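Side-chain contact in glycosyl hydrolase family 10 (Prevotella bryantii, PDB 4MGQ), which probably hydrolyses internal beta-1,4-xylosidic linkages in xylan as a whole enzyme, this chain being its calcium-bound carbohydrate-binding module: residues Ile129-Gly132 with Glu136-Asp139. Numbering follows the deposited sequence.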
loop_
_atom_site.group_PDB
_atom_site.type_symbol
_atom_site.label_atom_id
_atom_site.label_comp_id
_atom_site.label_asym_id
_atom_site.label_seq_id
_atom_site.Cartn_x
_atom_site.Cartn_y
_atom_site.Cartn_z
ATOM N N ILE A 129 -2.381 -7.386 -6.428
ATOM C CA ILE A 129 -1.285 -6.418 -6.405
ATOM C C ILE A 129 -0.064 -6.988 -7.113
ATOM O O ILE A 129 0.490 -8.006 -6.692
ATOM C CB ILE A 129 -0.896 -6.015 -4.965
ATOM C CG1 ILE A 129 -2.067 -5.313 -4.268
ATOM C CG2 ILE A 129 0.375 -5.141 -4.973
ATOM C CD1 ILE A 129 -2.426 -3.969 -4.874
ATOM N N ALA A 130 0.350 -6.324 -8.186
ATOM C CA ALA A 130 1.447 -6.805 -9.024
ATOM C C ALA A 130 2.796 -6.756 -8.314
ATOM O O ALA A 130 3.605 -7.683 -8.435
ATOM C CB ALA A 130 1.511 -5.999 -10.315
ATOM N N ASN A 131 3.046 -5.668 -7.592
ATOM C CA ASN A 131 4.336 -5.461 -6.954
ATOM C C ASN A 131 4.152 -5.024 -5.510
ATOM O O ASN A 131 4.109 -3.832 -5.223
ATOM C CB ASN A 131 5.144 -4.424 -7.733
ATOM C CG ASN A 131 6.441 -4.048 -7.044
ATOM O OD1 ASN A 131 6.991 -4.816 -6.248
ATOM N ND2 ASN A 131 6.940 -2.858 -7.352
ATOM N N GLY A 132 4.039 -6.000 -4.614
ATOM C CA GLY A 132 3.796 -5.733 -3.209
ATOM C C GLY A 132 4.974 -6.046 -2.312
ATOM O O GLY A 132 4.893 -5.849 -1.101
ATOM N N GLU A 136 12.673 -5.202 -5.724
ATOM C CA GLU A 136 13.376 -4.676 -6.894
ATOM C C GLU A 136 13.148 -3.179 -7.085
ATOM O O GLU A 136 14.085 -2.432 -7.348
ATOM C CB GLU A 136 12.961 -5.423 -8.164
ATOM C CG GLU A 136 13.366 -6.890 -8.177
ATOM C CD GLU A 136 12.854 -7.633 -9.404
ATOM O OE1 GLU A 136 11.647 -7.517 -9.727
ATOM O OE2 GLU A 136 13.665 -8.336 -10.047
ATOM N N ASN A 137 11.896 -2.749 -6.959
ATOM C CA ASN A 137 11.548 -1.355 -7.185
ATOM C C ASN A 137 10.114 -1.101 -6.750
ATOM O O ASN A 137 9.464 -1.995 -6.200
ATOM C CB ASN A 137 11.739 -0.985 -8.658
ATOM C CG ASN A 137 10.967 -1.899 -9.594
ATOM O OD1 ASN A 137 9.788 -2.178 -9.385
ATOM N ND2 ASN A 137 11.641 -2.381 -10.635
ATOM N N ALA A 138 9.621 0.108 -6.999
ATOM C CA ALA A 138 8.235 0.429 -6.681
ATOM C C ALA A 138 7.379 0.611 -7.937
ATOM O O ALA A 138 6.423 1.391 -7.938
ATOM C CB ALA A 138 8.170 1.677 -5.813
ATOM N N ASP A 139 7.707 -0.119 -9.002
ATOM C CA ASP A 139 6.905 -0.072 -10.220
ATOM C C ASP A 139 5.446 -0.396 -9.938
ATOM O O ASP A 139 5.142 -1.353 -9.229
ATOM C CB ASP A 139 7.435 -1.051 -11.269
ATOM C CG ASP A 139 8.751 -0.617 -11.871
ATOM O OD1 ASP A 139 9.277 0.453 -11.492
ATOM O OD2 ASP A 139 9.258 -1.356 -12.740
HETATM O O HOH W 1 9.926 -5.144 -6.601
#
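The side-chain amide of N131 lies against the backbone of N137-D139, an Asx turn headed by N137, which wraps ND2 of N131. Both segments belong to one loop of the antiparallel beta-sandwich, between strands 111-121 and 141-142. CG of N131 stands anti to the backbone N (chi1 174°), which carries the amide across to the turn. There ND2 spends both hydrogens on main-chain carbonyls. One bond runs to O of N137, 2.9 Å from ND2, and is almost straight at 178°. The other joins ND2 to O of D139 at 3.0 Å. Both acceptors lie nearly in the amide plane of N131, so the pair fixes the rotation of this group. The carbonyls are used differently: ND2 sits on a lone pair of D139 O but well above the carbonyl plane of N137. CB of N131 also packs on O of D139 at 3.4 Å. At the oxygen end of the amide, a water donates to OD1 of N131 and accepts from N of E136, and OD1 also accepts a weak hydrogen bond from N of F134. This ties N131 to the residues that flank the calcium ligands T133 and E135; the calcium ion lies about 8 Å from the side chain of N131. The turn is closed by the side chain of N137, whose OD1 accepts from N of D139 at 3.0 Å.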